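Local structure of alpha-fucosidase (Bifidobacterium bifidum, 2EAB) at residues I729-Y742 and G771-N784. The protein probably removes alpha-1,2-linked L-fucose from glycans, this chain being the glycoside hydrolase family 95 catalytic part of a much longer protein. Sequence-based numbering, arbitrary orientation.
Sequences INSWARTGDGNTTY and GNTSGVDEMLLQSN. With EDO (1,2-ethanediol), chain G.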
# COMPACT_ATOMS: atom_id res chain seq x y z
N ILE A 729 -12.29 8.37 -0.31
CA ILE A 729 -13.19 7.26 -0.00
C ILE A 729 -13.05 6.85 1.47
O ILE A 729 -14.05 6.76 2.19
CB ILE A 729 -12.95 6.05 -0.93
CG1 ILE A 729 -13.32 6.41 -2.38
CG2 ILE A 729 -13.77 4.84 -0.49
CD1 ILE A 729 -12.75 5.44 -3.41
N ASN A 730 -11.82 6.61 1.91
CA ASN A 730 -11.59 6.18 3.29
C ASN A 730 -11.97 7.24 4.32
O ASN A 730 -12.53 6.91 5.37
CB ASN A 730 -10.14 5.74 3.48
CG ASN A 730 -9.88 4.37 2.90
OD1 ASN A 730 -10.05 3.35 3.57
ND2 ASN A 730 -9.47 4.33 1.63
N SER A 731 -11.69 8.50 4.01
CA SER A 731 -12.01 9.61 4.90
C SER A 731 -13.52 9.75 5.07
O SER A 731 -14.02 9.85 6.20
CB SER A 731 -11.42 10.91 4.38
OG SER A 731 -10.00 10.83 4.30
N TRP A 732 -14.24 9.74 3.96
CA TRP A 732 -15.69 9.81 4.02
C TRP A 732 -16.30 8.60 4.73
O TRP A 732 -17.28 8.75 5.45
CB TRP A 732 -16.28 10.03 2.64
CG TRP A 732 -16.30 11.48 2.23
CD1 TRP A 732 -15.41 12.12 1.42
CD2 TRP A 732 -17.27 12.47 2.62
NE1 TRP A 732 -15.76 13.45 1.28
CE2 TRP A 732 -16.90 13.68 2.00
CE3 TRP A 732 -18.41 12.44 3.43
CZ2 TRP A 732 -17.64 14.86 2.17
CZ3 TRP A 732 -19.14 13.61 3.60
CH2 TRP A 732 -18.75 14.81 2.97
N ALA A 733 -15.72 7.42 4.57
CA ALA A 733 -16.25 6.24 5.27
C ALA A 733 -16.25 6.45 6.78
O ALA A 733 -17.21 6.09 7.47
CB ALA A 733 -15.47 4.99 4.91
N ARG A 734 -15.19 7.06 7.30
CA ARG A 734 -15.05 7.30 8.73
C ARG A 734 -16.10 8.27 9.28
O ARG A 734 -16.36 8.28 10.48
CB ARG A 734 -13.64 7.82 9.04
CG ARG A 734 -12.52 6.79 8.85
CD ARG A 734 -12.57 5.69 9.91
NE ARG A 734 -11.42 4.78 9.93
CZ ARG A 734 -10.23 5.08 10.45
NH1 ARG A 734 -10.00 6.29 10.95
NH2 ARG A 734 -9.26 4.17 10.45
N THR A 735 -16.70 9.09 8.40
CA THR A 735 -17.75 10.02 8.81
C THR A 735 -19.10 9.34 9.04
O THR A 735 -20.01 9.95 9.62
CB THR A 735 -18.01 11.14 7.77
OG1 THR A 735 -18.67 10.60 6.62
CG2 THR A 735 -16.72 11.83 7.35
N GLY A 736 -19.26 8.12 8.54
CA GLY A 736 -20.54 7.43 8.57
C GLY A 736 -21.45 7.71 7.39
O GLY A 736 -22.52 7.10 7.27
N ASP A 737 -21.04 8.63 6.51
CA ASP A 737 -21.84 8.96 5.33
C ASP A 737 -21.54 7.97 4.21
O ASP A 737 -20.69 8.22 3.34
CB ASP A 737 -21.57 10.41 4.89
CG ASP A 737 -22.47 10.87 3.74
OD1 ASP A 737 -23.16 10.03 3.12
OD2 ASP A 737 -22.45 12.08 3.44
N GLY A 738 -22.24 6.84 4.24
CA GLY A 738 -22.06 5.79 3.24
C GLY A 738 -22.47 6.20 1.84
O GLY A 738 -21.90 5.72 0.87
N ASN A 739 -23.46 7.08 1.73
CA ASN A 739 -23.90 7.55 0.41
C ASN A 739 -22.82 8.35 -0.31
O ASN A 739 -22.52 8.07 -1.47
CB ASN A 739 -25.20 8.34 0.53
CG ASN A 739 -26.38 7.46 0.90
OD1 ASN A 739 -26.38 6.26 0.64
ND2 ASN A 739 -27.40 8.06 1.50
N THR A 740 -22.23 9.32 0.37
CA THR A 740 -21.14 10.09 -0.22
C THR A 740 -19.94 9.20 -0.50
O THR A 740 -19.30 9.31 -1.55
CB THR A 740 -20.76 11.30 0.65
OG1 THR A 740 -21.91 12.13 0.82
CG2 THR A 740 -19.67 12.13 -0.02
N THR A 741 -19.63 8.29 0.43
CA THR A 741 -18.51 7.36 0.26
C THR A 741 -18.71 6.52 -0.99
O THR A 741 -17.80 6.38 -1.81
CB THR A 741 -18.34 6.44 1.49
OG1 THR A 741 -18.20 7.24 2.67
CG2 THR A 741 -17.09 5.60 1.34
N TYR A 742 -19.91 5.95 -1.13
CA TYR A 742 -20.23 5.16 -2.31
C TYR A 742 -20.13 5.97 -3.60
O TYR A 742 -19.63 5.48 -4.62
CB TYR A 742 -21.62 4.52 -2.20
CG TYR A 742 -22.02 3.86 -3.48
CD1 TYR A 742 -21.42 2.67 -3.88
CD2 TYR A 742 -22.94 4.46 -4.34
CE1 TYR A 742 -21.74 2.07 -5.09
CE2 TYR A 742 -23.27 3.87 -5.55
CZ TYR A 742 -22.67 2.68 -5.92
OH TYR A 742 -22.99 2.09 -7.12
N GLY A 771 -6.40 1.45 -1.87
CA GLY A 771 -7.28 2.40 -1.20
C GLY A 771 -8.75 2.06 -1.37
O GLY A 771 -9.55 2.23 -0.45
N ASN A 772 -9.11 1.57 -2.55
CA ASN A 772 -10.48 1.13 -2.81
C ASN A 772 -10.88 -0.01 -1.88
O ASN A 772 -11.92 0.06 -1.20
CB ASN A 772 -10.64 0.73 -4.28
CG ASN A 772 -12.02 0.23 -4.59
OD1 ASN A 772 -12.37 -0.90 -4.25
ND2 ASN A 772 -12.83 1.06 -5.24
N THR A 773 -10.05 -1.05 -1.82
CA THR A 773 -10.32 -2.20 -0.96
C THR A 773 -10.47 -1.75 0.49
O THR A 773 -11.41 -2.16 1.18
CB THR A 773 -9.20 -3.24 -1.09
OG1 THR A 773 -9.12 -3.65 -2.47
CG2 THR A 773 -9.46 -4.47 -0.22
N SER A 774 -9.58 -0.88 0.95
CA SER A 774 -9.66 -0.37 2.31
C SER A 774 -10.95 0.40 2.53
O SER A 774 -11.60 0.24 3.56
CB SER A 774 -8.47 0.52 2.63
OG SER A 774 -8.58 1.05 3.94
N GLY A 775 -11.32 1.23 1.56
CA GLY A 775 -12.51 2.08 1.69
C GLY A 775 -13.79 1.27 1.81
O GLY A 775 -14.66 1.57 2.63
N VAL A 776 -13.90 0.22 1.00
CA VAL A 776 -15.04 -0.69 1.10
C VAL A 776 -15.05 -1.36 2.48
O VAL A 776 -16.10 -1.44 3.13
CB VAL A 776 -15.05 -1.73 -0.03
CG1 VAL A 776 -16.15 -2.76 0.18
CG2 VAL A 776 -15.23 -1.03 -1.38
N ASP A 777 -13.89 -1.83 2.94
CA ASP A 777 -13.81 -2.40 4.28
C ASP A 777 -14.34 -1.43 5.33
O ASP A 777 -15.13 -1.82 6.17
CB ASP A 777 -12.37 -2.80 4.64
CG ASP A 777 -11.93 -4.10 3.99
OD1 ASP A 777 -12.73 -4.70 3.25
OD2 ASP A 777 -10.78 -4.53 4.22
N GLU A 778 -13.92 -0.16 5.24
CA GLU A 778 -14.31 0.84 6.23
C GLU A 778 -15.80 1.17 6.17
O GLU A 778 -16.38 1.57 7.18
CB GLU A 778 -13.47 2.12 6.11
CG GLU A 778 -11.97 1.92 6.35
CD GLU A 778 -11.59 1.55 7.78
OE1 GLU A 778 -12.01 2.25 8.73
OE2 GLU A 778 -10.83 0.57 7.95
N MET A 779 -16.44 0.99 5.01
CA MET A 779 -17.89 1.15 4.93
C MET A 779 -18.63 0.07 5.71
O MET A 779 -19.66 0.33 6.33
CB MET A 779 -18.37 1.17 3.48
CG MET A 779 -18.13 2.50 2.79
SD MET A 779 -19.05 2.66 1.26
CE MET A 779 -17.84 1.86 0.23
N LEU A 780 -18.08 -1.14 5.68
CA LEU A 780 -18.74 -2.31 6.25
C LEU A 780 -18.32 -2.61 7.68
O LEU A 780 -19.07 -3.26 8.42
CB LEU A 780 -18.53 -3.53 5.36
CG LEU A 780 -18.92 -3.36 3.89
CD1 LEU A 780 -18.61 -4.62 3.12
CD2 LEU A 780 -20.39 -2.98 3.74
N LEU A 781 -17.14 -2.13 8.07
CA LEU A 781 -16.57 -2.43 9.37
C LEU A 781 -15.57 -1.36 9.76
O LEU A 781 -14.65 -1.06 8.99
CB LEU A 781 -15.86 -3.80 9.34
CG LEU A 781 -15.04 -4.17 10.58
CD1 LEU A 781 -15.94 -4.37 11.80
CD2 LEU A 781 -14.21 -5.40 10.32
N GLN A 782 -15.73 -0.78 10.94
CA GLN A 782 -14.70 0.07 11.52
C GLN A 782 -14.34 -0.47 12.89
O GLN A 782 -15.17 -1.11 13.55
CB GLN A 782 -15.15 1.53 11.58
CG GLN A 782 -15.07 2.20 10.21
CD GLN A 782 -15.83 3.51 10.10
OE1 GLN A 782 -15.94 4.27 11.06
NE2 GLN A 782 -16.35 3.78 8.90
N SER A 783 -13.11 -0.22 13.33
CA SER A 783 -12.69 -0.71 14.63
C SER A 783 -11.62 0.16 15.29
O SER A 783 -10.89 -0.30 16.16
CB SER A 783 -12.22 -2.17 14.54
OG SER A 783 -11.08 -2.32 13.70
N ASN A 784 -11.56 1.43 14.87
CA ASN A 784 -10.51 2.33 15.33
C ASN A 784 -10.93 3.30 16.43
O ASN A 784 -10.08 4.00 16.98
CB ASN A 784 -9.99 3.17 14.16
CG ASN A 784 -11.01 4.19 13.69
OD1 ASN A 784 -12.07 3.81 13.20
ND2 ASN A 784 -10.71 5.47 13.86
C1 EDO G . -7.74 2.33 8.65
O1 EDO G . -8.92 1.89 9.49
C2 EDO G . -7.15 1.01 8.01
O2 EDO G . -6.79 0.13 9.11
O HOH W 1 -18.03 6.09 11.29
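R734 meets E778 in a salt bridge, R734 NE to E778 OE1 at 2.9 Å, nearly straight (172°) and in the guanidinium plane, although OE1 is approached from above the carboxylate plane. A bend at chi2 (-70°) turns the arginine's end toward this acid. Coming from the opposite direction, N784 lays its amide almost parallel over one guanidinium face, N784 CG 3.4 Å from R734 CZ. O1 of a 1,2-ethanediol, probably from the crystallisation liquor, donates to E778 OE2; its very short approach to R734 NH2 is doubtful as a bond. R734 NH1 and NH2 also donate to G689 O and P688 O. A leucine in place of R734 would probably leave the E778 carboxylate without its charged mate and N784 without the flat group it stacks on. Beside the arginine, Q782 NE2 donates to A733 O at 2.8 Å from above the carbonyl plane and also to E778 O; a water links Q782 OE1 to R734 O. R734 and E778 lie at the ends of helices 722-734 and 767-780 in the (alpha/alpha)6 barrel characteristic of family 95, and Q782 and N784 follow the latter; the axes of 729-734 and 771-780 run parallel (7°), 8.4 Å apart at closest approach. Further back, N730 fits as a knob among G771, S774, G775 and E778: N730 OD1 accepts from S774 OG (2.8 Å), and N730 ND2 donates to G771 O (3.0 Å), opposite the face used by G775 N. I729 CG2 rests 3.7 Å from G775 CA, where any CB would clash. Segment 738-742, the start of helix 738-751, runs nearly antiparallel to 771-780 and adds T741, whose CG2 meets M779 SD tip to tip at 3.5 Å; D737 caps that helix through T740 N.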